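PDB 3PU5: extracellular solute-binding protein from Bordetella parapertussis, which probably binds a small solute, perhaps a polyamine, outside the cytoplasm and presents it to an ABC-type transporter for uptake. Local coordinates for residues H7-S12 with P59-A64; D69-I74 with A99-C104; A91-K96 with G278-K283. All blocks are in the same frame, centred on the assembly; numbering follows the deposited sequence.

How the contacts relate
Contact 1 is core: parallel strand pairing, in which nine of the twelve touching residues are buried and main-chain hydrogen bonds do most of the joining. Contacts 2 and 3 are only partly buried and include exposed residues such as Glu102, Arg282 and Lys283. Contact 1 passes directly into contact 2, because helix 67-75 follows strand 62-65 and the Ala63 O to Met70 CE distance is 3.5 Å. Contacts 2 and 3 share the long loop between helix 67-75 and strand 106-107, and their segments alternate along the chain, with centres about 17 Å apart. Contact 2 is mostly apolar, with no hydrogen bond across it, whereas contact 3 is mainly polar and water-bridged, with a valine pair beside it.

Contact 1: H7-S12 with P59-A64; sequences HIYVTS and PYDVAA
Val10 and Val62 form a single parallel bridge between strand 7-12 and the strand starting at Val62, whose axes are 5.0 Å apart and diverge by 11°. Tyr9 O takes two successive N-H groups, from Val62 N at 3.1 Å and from Asp61 N at 2.9 Å, the first in the carbonyl plane and the second tilted out of it. Thr11 N then returns a bond to Val62 O at 3.2 Å. Before this bridge a side chain replaces the main chain as acceptor: Asp61 OD1 receives Tyr9 N on its anti lone pair at 2.7 Å, nearly straight at 165°. Its other oxygen, OD2, accepts from Lys251 N and is also hydrogen-bonded to a glycerol, probably from the crystallisation liquor. At the far end Thr11 does the same service. Its OG1 stands between the backbone N and the carbonyl carbon (chi1 69°) and accepts Ala64 N at 2.7 Å. The other branch of Thr11, CG2, reaches Tyr60 CD2 at 3.4 Å with the two side chains crossing at about a right angle. Val10 and Val62 lie side by side and point the same way, with Val10 CG2 against Val62 CB at 3.7 Å. On its other edge strand 7-12 pairs in parallel with strand 36-41, through Ile8, Val10 and Ser12. Helix 252-262 covers the valines through Phe258 and Ala255, while helix 44-53 meets Thr11 with His47 and Tyr60 with Ile51, an alpha/beta lobe as in PBP-clan binding proteins.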
ATOM      1  N   HIS A   7       6.464  23.625 -16.321  1.00 19.27           N
ATOM      2  CA  HIS A   7       5.507  23.557 -15.279  1.00 17.14           C
ATOM      3  C   HIS A   7       4.762  22.238 -15.508  1.00 15.82           C
ATOM      4  O   HIS A   7       4.180  22.073 -16.535  1.00 17.05           O
ATOM      5  CB  HIS A   7       4.571  24.767 -15.357  1.00 18.67           C
ATOM      6  CG  HIS A   7       3.621  24.898 -14.216  1.00 19.09           C
ATOM      7  ND1 HIS A   7       3.541  23.991 -13.194  1.00 16.06           N
ATOM      8  CD2 HIS A   7       2.706  25.846 -13.938  1.00 15.99           C
ATOM      9  CE1 HIS A   7       2.618  24.372 -12.346  1.00 15.83           C
ATOM     10  NE2 HIS A   7       2.098  25.494 -12.776  1.00 16.18           N
ATOM     11  N   ILE A   8       4.793  21.322 -14.555  1.00 14.13           N
ATOM     12  CA  ILE A   8       4.016  20.086 -14.680  1.00 11.67           C
ATOM     13  C   ILE A   8       2.942  19.940 -13.600  1.00 13.03           C
ATOM     14  O   ILE A   8       3.058  20.504 -12.501  1.00 11.01           O
ATOM     15  CB  ILE A   8       4.905  18.794 -14.730  1.00 13.51           C
ATOM     16  CG1 ILE A   8       5.722  18.613 -13.441  1.00 13.45           C
ATOM     17  CG2 ILE A   8       5.790  18.788 -15.967  1.00 12.91           C
ATOM     18  CD1 ILE A   8       6.454  17.255 -13.358  1.00 11.78           C
ATOM     19  N   TYR A   9       1.892  19.193 -13.934  1.00 11.32           N
ATOM     20  CA  TYR A   9       0.806  18.931 -13.001  1.00 12.16           C
ATOM     21  C   TYR A   9       0.797  17.443 -12.623  1.00 11.56           C
ATOM     22  O   TYR A   9       0.824  16.561 -13.487  1.00 10.35           O
ATOM     23  CB  TYR A   9      -0.541  19.401 -13.578  1.00 12.43           C
ATOM     24  CG  TYR A   9      -0.617  20.909 -13.710  1.00 13.22           C
ATOM     25  CD1 TYR A   9      -0.009  21.564 -14.777  1.00 13.78           C
ATOM     26  CD2 TYR A   9      -1.272  21.679 -12.759  1.00 13.19           C
ATOM     27  CE1 TYR A   9      -0.068  22.956 -14.897  1.00 15.83           C
ATOM     28  CE2 TYR A   9      -1.333  23.063 -12.865  1.00 12.51           C
ATOM     29  CZ  TYR A   9      -0.730  23.695 -13.933  1.00 13.39           C
ATOM     30  OH  TYR A   9      -0.793  25.062 -14.037  1.00 14.37           O
ATOM     31  N   VAL A  10       0.799  17.182 -11.322  1.00 10.90           N
ATOM     32  CA  VAL A  10       0.909  15.826 -10.788  1.00  9.92           C
ATOM     33  C   VAL A  10      -0.226  15.598  -9.805  1.00 10.69           C
ATOM     34  O   VAL A  10      -0.396  16.366  -8.842  1.00  9.64           O
ATOM     35  CB  VAL A  10       2.263  15.612 -10.036  1.00 11.64           C
ATOM     36  CG1 VAL A  10       2.375  14.159  -9.511  1.00 10.35           C
ATOM     37  CG2 VAL A  10       3.449  15.943 -10.945  1.00  8.87           C
ATOM     38  N   THR A  11      -1.009  14.549 -10.036  1.00  9.83           N
ATOM     39  CA  THR A  11      -2.140  14.284  -9.160  1.00  9.98           C
ATOM     40  C   THR A  11      -1.648  13.873  -7.784  1.00 11.71           C
ATOM     41  O   THR A  11      -0.541  13.349  -7.631  1.00  9.98           O
ATOM     42  CB  THR A  11      -3.059  13.182  -9.708  1.00 11.63           C
ATOM     43  OG1 THR A  11      -2.386  11.919  -9.652  1.00 10.68           O
ATOM     44  CG2 THR A  11      -3.459  13.481 -11.139  1.00 10.86           C
ATOM     45  N   SER A  12      -2.484  14.122  -6.788  1.00 10.73           N
ATOM     46  CA  SER A  12      -2.240  13.637  -5.447  1.00 12.77           C
ATOM     47  C   SER A  12      -3.571  13.549  -4.708  1.00 14.31           C
ATOM     48  O   SER A  12      -4.631  13.850  -5.274  1.00 12.75           O
ATOM     49  CB  SER A  12      -1.254  14.549  -4.715  1.00 13.17           C
ATOM     50  OG  SER A  12      -0.683  13.875  -3.612  1.00 12.42           O
ATOM     51  N   PRO A  59      -4.961  17.435 -18.768  1.00 26.11           N
ATOM     52  CA  PRO A  59      -4.820  18.409 -17.684  1.00 27.02           C
ATOM     53  C   PRO A  59      -3.623  18.054 -16.791  1.00 25.12           C
ATOM     54  O   PRO A  59      -3.004  18.942 -16.188  1.00 24.81           O
ATOM     55  CB  PRO A  59      -6.128  18.247 -16.913  1.00 26.57           C
ATOM     56  CG  PRO A  59      -6.512  16.813 -17.129  1.00 25.62           C
ATOM     57  CD  PRO A  59      -5.914  16.362 -18.440  1.00 26.11           C
ATOM     58  N   TYR A  60      -3.290  16.766 -16.731  1.00 20.69           N
ATOM     59  CA  TYR A  60      -2.213  16.303 -15.868  1.00 17.76           C
ATOM     60  C   TYR A  60      -1.091  15.628 -16.646  1.00 14.89           C
ATOM     61  O   TYR A  60      -1.326  14.967 -17.661  1.00 15.30           O
ATOM     62  CB  TYR A  60      -2.747  15.356 -14.782  1.00 17.69           C
ATOM     63  CG  TYR A  60      -3.988  15.869 -14.085  1.00 19.54           C
ATOM     64  CD1 TYR A  60      -4.120  17.217 -13.758  1.00 21.35           C
ATOM     65  CD2 TYR A  60      -5.030  15.012 -13.763  1.00 19.64           C
ATOM     66  CE1 TYR A  60      -5.260  17.698 -13.130  1.00 24.05           C
ATOM     67  CE2 TYR A  60      -6.174  15.482 -13.126  1.00 22.64           C
ATOM     68  CZ  TYR A  60      -6.284  16.826 -12.814  1.00 21.70           C
ATOM     69  OH  TYR A  60      -7.423  17.302 -12.186  1.00 26.08           O
ATOM     70  N   ASP A  61       0.130  15.788 -16.146  1.00 13.60           N
ATOM     71  CA  ASP A  61       1.319  15.198 -16.761  1.00 13.58           C
ATOM     72  C   ASP A  61       1.755  13.899 -16.072  1.00 12.97           C
ATOM     73  O   ASP A  61       2.333  13.005 -16.703  1.00 11.03           O
ATOM     74  CB  ASP A  61       2.459  16.211 -16.722  1.00 11.43           C
ATOM     75  CG  ASP A  61       2.063  17.532 -17.345  1.00 14.69           C
ATOM     76  OD1 ASP A  61       1.893  18.522 -16.599  1.00 11.90           O
ATOM     77  OD2 ASP A  61       1.886  17.556 -18.577  1.00 13.34           O
ATOM     78  N   VAL A  62       1.493  13.811 -14.773  1.00 11.95           N
ATOM     79  CA  VAL A  62       1.864  12.627 -13.999  1.00 10.82           C
ATOM     80  C   VAL A  62       0.650  12.106 -13.254  1.00  9.95           C
ATOM     81  O   VAL A  62       0.008  12.838 -12.497  1.00 10.72           O
ATOM     82  CB  VAL A  62       3.019  12.908 -13.011  1.00  9.10           C
ATOM     83  CG1 VAL A  62       3.281  11.678 -12.113  1.00  9.03           C
ATOM     84  CG2 VAL A  62       4.285  13.285 -13.773  1.00  8.73           C
ATOM     85  N   ALA A  63       0.322  10.846 -13.509  1.00 10.26           N
ATOM     86  CA  ALA A  63      -0.778  10.190 -12.829  1.00  9.41           C
ATOM     87  C   ALA A  63      -0.215   9.523 -11.600  1.00 11.11           C
ATOM     88  O   ALA A  63       0.646   8.655 -11.704  1.00 10.22           O
ATOM     89  CB  ALA A  63      -1.431   9.164 -13.736  1.00  8.44           C
ATOM     90  N   ALA A  64      -0.688   9.939 -10.431  1.00  9.32           N
ATOM     91  CA  ALA A  64      -0.188   9.376  -9.192  1.00 11.15           C
ATOM     92  C   ALA A  64      -1.348   9.148  -8.245  1.00 12.38           C
ATOM     93  O   ALA A  64      -1.832  10.090  -7.605  1.00 18.07           O
ATOM     94  CB  ALA A  64       0.850  10.317  -8.568  1.00  9.19           C
TER

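Contact 2: D69-I74 with A99-C104; sequences DMYRLI and ADWEGC
A type I' beta turn, Trp101 to Cys104, packs its first residue and the carbonyl of that residue against Ile74 and Tyr71 of helix 67-75. The turn is closed by Cys104 N to Trp101 O at 2.8 Å, and its two central residues, Glu102 and Gly103, both have positive phi. That same Trp101 O lies 3.3 Å from Ile74 CD1, so the delta methyl sits against the turn's closing carbonyl. Ile74 meets the indole with another atom: its CG1 comes to the ring edge near the plane, 4.0 Å from Trp101 CE3, with the side chains crossing at about a right angle. Its other branch, the CG2 methyl, touches the carboxylate of Glu102, 3.9 Å from OE2. One turn back along the helix, CG of Met70 (modelled as selenomethionine) approaches Trp101 CZ3 at 4.2 Å. Tyr71 has CG anti to its backbone N (chi1 -154°), which carries the ring beside the indole; it presents an edge there, CD2 to Trp101 CZ3 being 4.0 Å. The indole is covered on one face by its own neighbour, Asp100 CB lying 3.5 Å above the plane over the ring centre. The Asp100 carboxylate has its partner outside the two segments: OD2 bonds to Thr305 OG1. No hydrogen bond joins the two segments. Helix 67-75 thus packs through Met70, Tyr71 and Ile74 on a type I' turn in the loop leading to strand 106-107, with helix 305-322 against Tyr71 and Trp101.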
ATOM      1  N   ASP A  69      -7.976   2.319  -9.672  1.00 14.94           N
ATOM      2  CA  ASP A  69      -8.309   3.295 -10.695  1.00 15.95           C
ATOM      3  C   ASP A  69      -7.192   3.450 -11.713  1.00 15.75           C
ATOM      4  O   ASP A  69      -7.463   3.659 -12.900  1.00 15.86           O
ATOM      5  CB  ASP A  69      -8.683   4.621 -10.047  1.00 15.36           C
ATOM      6  CG  ASP A  69      -9.993   4.531  -9.315  1.00 18.21           C
ATOM      7  OD1 ASP A  69     -11.036   4.415  -9.996  1.00 17.09           O
ATOM      8  OD2 ASP A  69      -9.974   4.533  -8.065  1.00 17.94           O
HETATM    9  N   MSE A  70      -5.943   3.313 -11.265  1.00 12.93           N
HETATM   10  CA  MSE A  70      -4.822   3.336 -12.201  1.00 13.09           C
HETATM   11  C   MSE A  70      -4.946   2.198 -13.203  1.00 13.16           C
HETATM   12  O   MSE A  70      -4.583   2.346 -14.374  1.00 12.15           O
HETATM   13  CB  MSE A  70      -3.468   3.257 -11.491  1.00 12.35           C
HETATM   14  CG  MSE A  70      -2.279   3.476 -12.437  1.00 11.01           C
HETATM   15 SE   MSE A  70      -2.218   5.333 -13.091  1.00 24.93          SE
HETATM   16  CE  MSE A  70      -1.870   6.220 -11.371  1.00 11.03           C
ATOM     17  N   TYR A  71      -5.449   1.057 -12.745  1.00 14.32           N
ATOM     18  CA  TYR A  71      -5.626  -0.073 -13.642  1.00 16.08           C
ATOM     19  C   TYR A  71      -6.615   0.289 -14.749  1.00 15.79           C
ATOM     20  O   TYR A  71      -6.553  -0.257 -15.836  1.00 18.04           O
ATOM     21  CB  TYR A  71      -6.083  -1.322 -12.885  1.00 18.83           C
ATOM     22  CG  TYR A  71      -5.690  -2.610 -13.583  1.00 20.04           C
ATOM     23  CD1 TYR A  71      -6.619  -3.341 -14.322  1.00 24.57           C
ATOM     24  CD2 TYR A  71      -4.384  -3.084 -13.517  1.00 21.60           C
ATOM     25  CE1 TYR A  71      -6.258  -4.517 -14.969  1.00 20.41           C
ATOM     26  CE2 TYR A  71      -4.014  -4.256 -14.158  1.00 27.09           C
ATOM     27  CZ  TYR A  71      -4.957  -4.967 -14.884  1.00 29.82           C
ATOM     28  OH  TYR A  71      -4.589  -6.135 -15.527  1.00 36.44           O
ATOM     29  N   ARG A  72      -7.515   1.230 -14.476  1.00 16.90           N
ATOM     30  CA  ARG A  72      -8.441   1.707 -15.505  1.00 18.77           C
ATOM     31  C   ARG A  72      -7.678   2.364 -16.657  1.00 17.10           C
ATOM     32  O   ARG A  72      -7.975   2.137 -17.835  1.00 17.61           O
ATOM     33  CB  ARG A  72      -9.448   2.707 -14.913  1.00 20.12           C
ATOM     34  CG  ARG A  72     -10.378   2.124 -13.871  1.00 20.01           C
ATOM     35  CD  ARG A  72     -11.083   3.228 -13.083  1.00 22.34           C
ATOM     36  NE  ARG A  72     -12.024   3.984 -13.903  1.00 21.85           N
ATOM     37  CZ  ARG A  72     -12.692   5.052 -13.480  1.00 25.90           C
ATOM     38  NH1 ARG A  72     -12.519   5.496 -12.240  1.00 23.21           N
ATOM     39  NH2 ARG A  72     -13.538   5.679 -14.291  1.00 25.20           N
ATOM     40  N   LEU A  73      -6.701   3.189 -16.300  1.00 14.02           N
ATOM     41  CA  LEU A  73      -5.919   3.930 -17.273  1.00 15.14           C
ATOM     42  C   LEU A  73      -4.991   3.005 -18.041  1.00 14.64           C
ATOM     43  O   LEU A  73      -4.673   3.251 -19.200  1.00 16.42           O
ATOM     44  CB  LEU A  73      -5.098   5.002 -16.570  1.00 14.21           C
ATOM     45  CG  LEU A  73      -5.945   6.132 -16.021  1.00 15.27           C
ATOM     46  CD1 LEU A  73      -5.058   7.330 -15.733  1.00 14.36           C
ATOM     47  CD2 LEU A  73      -6.997   6.473 -17.048  1.00 16.46           C
ATOM     48  N   ILE A  74      -4.545   1.950 -17.375  1.00 16.11           N
ATOM     49  CA  ILE A  74      -3.772   0.907 -18.038  1.00 17.99           C
ATOM     50  C   ILE A  74      -4.598   0.247 -19.130  1.00 18.45           C
ATOM     51  O   ILE A  74      -4.140   0.093 -20.260  1.00 19.89           O
ATOM     52  CB  ILE A  74      -3.340  -0.179 -17.049  1.00 20.14           C
ATOM     53  CG1 ILE A  74      -2.153   0.312 -16.232  1.00 17.76           C
ATOM     54  CG2 ILE A  74      -2.935  -1.448 -17.797  1.00 21.01           C
ATOM     55  CD1 ILE A  74      -0.919   0.500 -17.072  1.00 17.46           C
ATOM     56  N   ALA A  99       5.272  -4.852 -11.817  1.00 10.82           N
ATOM     57  CA  ALA A  99       4.689  -5.984 -12.538  1.00 14.79           C
ATOM     58  C   ALA A  99       3.274  -5.771 -13.079  1.00 16.08           C
ATOM     59  O   ALA A  99       2.956  -6.250 -14.161  1.00 16.84           O
ATOM     60  CB  ALA A  99       4.742  -7.254 -11.690  1.00 15.60           C
ATOM     61  N   ASP A 100       2.422  -5.065 -12.346  1.00 12.62           N
ATOM     62  CA  ASP A 100       1.038  -4.907 -12.792  1.00 14.12           C
ATOM     63  C   ASP A 100       0.860  -3.887 -13.932  1.00 12.93           C
ATOM     64  O   ASP A 100      -0.180  -3.853 -14.582  1.00 13.25           O
ATOM     65  CB  ASP A 100       0.130  -4.522 -11.612  1.00 12.42           C
ATOM     66  CG  ASP A 100      -0.112  -5.683 -10.646  1.00 18.79           C
ATOM     67  OD1 ASP A 100       0.122  -6.851 -11.027  1.00 20.04           O
ATOM     68  OD2 ASP A 100      -0.546  -5.431  -9.506  1.00 19.36           O
ATOM     69  N   TRP A 101       1.866  -3.057 -14.176  1.00 11.81           N
ATOM     70  CA  TRP A 101       1.621  -1.810 -14.914  1.00 11.96           C
ATOM     71  C   TRP A 101       2.053  -1.809 -16.388  1.00 12.81           C
ATOM     72  O   TRP A 101       2.097  -0.767 -17.041  1.00 11.82           O
ATOM     73  CB  TRP A 101       2.187  -0.629 -14.106  1.00 12.86           C
ATOM     74  CG  TRP A 101       1.865  -0.843 -12.663  1.00 11.52           C
ATOM     75  CD1 TRP A 101       2.739  -1.168 -11.663  1.00 11.26           C
ATOM     76  CD2 TRP A 101       0.562  -0.834 -12.069  1.00 12.56           C
ATOM     77  NE1 TRP A 101       2.061  -1.344 -10.478  1.00 11.19           N
ATOM     78  CE2 TRP A 101       0.723  -1.143 -10.702  1.00 11.73           C
ATOM     79  CE3 TRP A 101      -0.728  -0.585 -12.557  1.00 15.38           C
ATOM     80  CZ2 TRP A 101      -0.354  -1.201  -9.821  1.00 14.67           C
ATOM     81  CZ3 TRP A 101      -1.796  -0.648 -11.676  1.00 12.99           C
ATOM     82  CH2 TRP A 101      -1.599  -0.953 -10.325  1.00 13.78           C
ATOM     83  N   GLU A 102       2.351  -2.998 -16.894  1.00 11.27           N
ATOM     84  CA  GLU A 102       2.622  -3.217 -18.308  1.00 14.72           C
ATOM     85  C   GLU A 102       3.641  -2.240 -18.884  1.00 15.49           C
ATOM     86  O   GLU A 102       3.466  -1.721 -19.988  1.00 14.68           O
ATOM     87  CB  GLU A 102       1.303  -3.233 -19.108  1.00 17.31           C
ATOM     88  CG  GLU A 102       0.423  -4.427 -18.728  1.00 19.11           C
ATOM     89  CD  GLU A 102      -0.916  -4.464 -19.439  1.00 26.44           C
ATOM     90  OE1 GLU A 102      -1.023  -3.937 -20.571  1.00 25.54           O
ATOM     91  OE2 GLU A 102      -1.867  -5.031 -18.859  1.00 28.89           O
ATOM     92  N   GLY A 103       4.710  -2.006 -18.122  1.00 14.26           N
ATOM     93  CA  GLY A 103       5.807  -1.161 -18.554  1.00 15.05           C
ATOM     94  C   GLY A 103       5.471   0.314 -18.594  1.00 14.78           C
ATOM     95  O   GLY A 103       6.186   1.110 -19.210  1.00 16.62           O
ATOM     96  N   CYS A 104       4.377   0.686 -17.941  1.00 13.12           N
ATOM     97  CA  CYS A 104       3.915   2.070 -17.958  1.00 13.70           C
ATOM     98  C   CYS A 104       3.734   2.637 -16.553  1.00 16.41           C
ATOM     99  O   CYS A 104       3.041   3.646 -16.384  1.00 15.25           O
ATOM    100  CB  CYS A 104       2.585   2.198 -18.713  1.00 15.25           C
ATOM    101  SG  CYS A 104       2.620   1.663 -20.436  1.00 15.76           S
TER

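Contact 3: A91-K96 with G278-K283; sequences ADVPEK and GAVNRK
The guanidinium of Arg282 has Asp92 O and Pro94 CD over one face, the proline carbon 4.0 Å above the plane and offset toward the rim, while Ala91 O and a water lie at its edge. The edge bond from Arg282 NH1 to Ala91 O is weak, 3.1 Å long and bent to 133°. The edge water accepts from Arg282 NH2 and donates to Val93 O at 2.8 Å. A further water accepts from Arg282 NH1 and donates to Asp92 OD1 at 2.7 Å; it spans a gap of 4.6 Å between Asp92 OD1 and NH1, too wide for a direct salt bridge. Arg282 CG stands between its backbone N and carbonyl carbon (chi1 71°), a placing that puts CG beside Asp92 O. The firm bond is main chain to main chain, Arg282 N to Asp92 O at 2.8 Å and an almost straight 174°. Next to it, Asn281 OD1 makes an Asx turn with Lys283 N at 2.9 Å and also rests against Asp92 CB, while Asn281 ND2 bonds to Leu263 O. Val280 O meets carbon atoms, Pro94 CD at 3.2 Å and the CA-H of Val93. Beside it the side chains of Val93 and Val280 run together. Two loops 182 residues apart in sequence meet here, one after helix 67-75, the other after helix 265-275. The Lys283 chain crosses the Asp92 carboxylate without a salt bridge. Asp92 and Arg282 probably attract each other, but the single water between them suggests a hydrated, partly screened pair.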
ATOM      1  N   ALA A  91      15.713   1.167 -12.702  1.00 13.17           N
ATOM      2  CA  ALA A  91      16.695   0.088 -12.588  1.00 15.96           C
ATOM      3  C   ALA A  91      16.877  -0.342 -11.136  1.00 13.20           C
ATOM      4  O   ALA A  91      17.283  -1.473 -10.866  1.00 12.63           O
ATOM      5  CB  ALA A  91      18.035   0.503 -13.200  1.00 14.23           C
ATOM      6  N   ASP A  92      16.567   0.557 -10.204  1.00 13.57           N
ATOM      7  CA  ASP A  92      16.728   0.273  -8.777  1.00 12.48           C
ATOM      8  C   ASP A  92      15.434  -0.130  -8.076  1.00 11.02           C
ATOM      9  O   ASP A  92      15.401  -0.293  -6.859  1.00  9.80           O
ATOM     10  CB  ASP A  92      17.352   1.472  -8.082  1.00 14.56           C
ATOM     11  CG  ASP A  92      18.697   1.819  -8.665  1.00 18.31           C
ATOM     12  OD1 ASP A  92      19.503   0.885  -8.865  1.00 17.87           O
ATOM     13  OD2 ASP A  92      18.941   3.008  -8.946  1.00 20.46           O
ATOM     14  N   VAL A  93      14.371  -0.284  -8.855  1.00 12.29           N
ATOM     15  CA  VAL A  93      13.083  -0.699  -8.323  1.00 10.16           C
ATOM     16  C   VAL A  93      12.839  -2.162  -8.680  1.00  9.81           C
ATOM     17  O   VAL A  93      12.829  -2.514  -9.855  1.00  9.56           O
ATOM     18  CB  VAL A  93      11.953   0.167  -8.906  1.00 11.48           C
ATOM     19  CG1 VAL A  93      10.598  -0.288  -8.378  1.00  7.43           C
ATOM     20  CG2 VAL A  93      12.213   1.632  -8.602  1.00  9.48           C
ATOM     21  N   PRO A  94      12.675  -3.029  -7.666  1.00  9.02           N
ATOM     22  CA  PRO A  94      12.384  -4.442  -7.943  1.00  9.72           C
ATOM     23  C   PRO A  94      11.146  -4.640  -8.833  1.00 11.54           C
ATOM     24  O   PRO A  94      10.191  -3.867  -8.777  1.00  8.35           O
ATOM     25  CB  PRO A  94      12.156  -5.035  -6.548  1.00 11.62           C
ATOM     26  CG  PRO A  94      13.034  -4.184  -5.645  1.00 12.57           C
ATOM     27  CD  PRO A  94      12.932  -2.783  -6.236  1.00 10.00           C
ATOM     28  N   GLU A  95      11.175  -5.693  -9.642  1.00 12.07           N
ATOM     29  CA  GLU A  95      10.135  -5.956 -10.631  1.00 13.33           C
ATOM     30  C   GLU A  95       8.715  -6.018 -10.057  1.00 11.30           C
ATOM     31  O   GLU A  95       7.763  -5.608 -10.713  1.00 10.77           O
ATOM     32  CB  GLU A  95      10.459  -7.253 -11.387  1.00 13.97           C
ATOM     33  CG  GLU A  95       9.452  -7.635 -12.467  1.00 17.79           C
ATOM     34  CD  GLU A  95       9.245  -6.545 -13.517  1.00 22.62           C
ATOM     35  OE1 GLU A  95      10.226  -5.845 -13.863  1.00 20.44           O
ATOM     36  OE2 GLU A  95       8.094  -6.393 -14.000  1.00 25.20           O
ATOM     37  N   LYS A  96       8.567  -6.540  -8.846  1.00 10.59           N
ATOM     38  CA  LYS A  96       7.242  -6.680  -8.255  1.00 11.86           C
ATOM     39  C   LYS A  96       6.471  -5.366  -8.143  1.00 10.65           C
ATOM     40  O   LYS A  96       5.247  -5.372  -8.183  1.00 13.33           O
ATOM     41  CB  LYS A  96       7.322  -7.338  -6.882  1.00 12.17           C
ATOM     42  CG  LYS A  96       8.103  -6.577  -5.832  1.00 12.16           C
ATOM     43  CD  LYS A  96       7.991  -7.360  -4.532  1.00 13.59           C
ATOM     44  CE  LYS A  96       9.099  -7.049  -3.585  1.00 11.36           C
ATOM     45  NZ  LYS A  96       9.109  -8.069  -2.480  1.00 12.78           N
ATOM     46  N   GLY A 278       7.615   2.125   3.253  1.00  9.58           N
ATOM     47  CA  GLY A 278       8.741   1.459   2.635  1.00 10.24           C
ATOM     48  C   GLY A 278       9.019   2.024   1.252  1.00 10.69           C
ATOM     49  O   GLY A 278       8.089   2.269   0.487  1.00  8.65           O
ATOM     50  N   ALA A 279      10.301   2.222   0.940  1.00  8.49           N
ATOM     51  CA  ALA A 279      10.725   2.737  -0.360  1.00 10.34           C
ATOM     52  C   ALA A 279      10.794   1.622  -1.387  1.00 10.67           C
ATOM     53  O   ALA A 279      11.187   0.495  -1.066  1.00 10.32           O
ATOM     54  CB  ALA A 279      12.078   3.405  -0.246  1.00  9.91           C
ATOM     55  N   VAL A 280      10.432   1.941  -2.626  1.00  8.12           N
ATOM     56  CA  VAL A 280      10.504   0.969  -3.714  1.00  8.81           C
ATOM     57  C   VAL A 280      11.874   0.979  -4.406  1.00  9.85           C
ATOM     58  O   VAL A 280      12.138   0.173  -5.292  1.00 10.93           O
ATOM     59  CB  VAL A 280       9.394   1.202  -4.758  1.00  9.04           C
ATOM     60  CG1 VAL A 280       8.014   1.080  -4.101  1.00  7.31           C
ATOM     61  CG2 VAL A 280       9.559   2.574  -5.412  1.00  7.47           C
ATOM     62  N   ASN A 281      12.740   1.901  -4.001  1.00 10.54           N
ATOM     63  CA  ASN A 281      14.111   1.943  -4.502  1.00 10.85           C
ATOM     64  C   ASN A 281      14.995   1.120  -3.551  1.00 11.17           C
ATOM     65  O   ASN A 281      15.085   1.429  -2.364  1.00 10.36           O
ATOM     66  CB  ASN A 281      14.582   3.395  -4.591  1.00  8.98           C
ATOM     67  CG  ASN A 281      15.911   3.547  -5.330  1.00 13.62           C
ATOM     68  OD1 ASN A 281      16.850   2.781  -5.116  1.00 13.07           O
ATOM     69  ND2 ASN A 281      15.998   4.555  -6.184  1.00 10.14           N
ATOM     70  N   ARG A 282      15.608   0.053  -4.062  1.00  9.77           N
ATOM     71  CA  ARG A 282      16.388  -0.843  -3.222  1.00 12.27           C
ATOM     72  C   ARG A 282      17.651  -0.199  -2.638  1.00 11.97           C
ATOM     73  O   ARG A 282      18.271  -0.769  -1.741  1.00 13.22           O
ATOM     74  CB  ARG A 282      16.765  -2.119  -3.987  1.00 12.64           C
ATOM     75  CG  ARG A 282      17.807  -1.890  -5.063  1.00 12.48           C
ATOM     76  CD  ARG A 282      18.380  -3.212  -5.584  1.00 17.62           C
ATOM     77  NE  ARG A 282      17.361  -4.110  -6.125  1.00 17.15           N
ATOM     78  CZ  ARG A 282      16.885  -4.037  -7.364  1.00 15.93           C
ATOM     79  NH1 ARG A 282      17.340  -3.104  -8.193  1.00 12.11           N
ATOM     80  NH2 ARG A 282      15.960  -4.903  -7.774  1.00 17.99           N
ATOM     81  N   LYS A 283      18.036   0.966  -3.151  1.00 10.81           N
ATOM     82  CA  LYS A 283      19.249   1.641  -2.685  1.00 11.16           C
ATOM     83  C   LYS A 283      19.037   2.345  -1.347  1.00 11.54           C
ATOM     84  O   LYS A 283      20.001   2.644  -0.635  1.00 11.16           O
ATOM     85  CB  LYS A 283      19.701   2.680  -3.694  1.00 12.53           C
ATOM     86  CG  LYS A 283      20.406   2.154  -4.929  1.00 18.16           C
ATOM     87  CD  LYS A 283      20.958   3.348  -5.687  1.00 20.81           C
ATOM     88  CE  LYS A 283      22.025   2.964  -6.694  1.00 27.62           C
ATOM     89  NZ  LYS A 283      22.979   4.105  -6.864  1.00 34.45           N
TER
HETATM   90  O   HOH W   1      15.061  -4.064 -10.628  1.00 15.55           O
HETATM   91  O   HOH W   2      19.709  -1.718  -8.078  1.00 17.10           O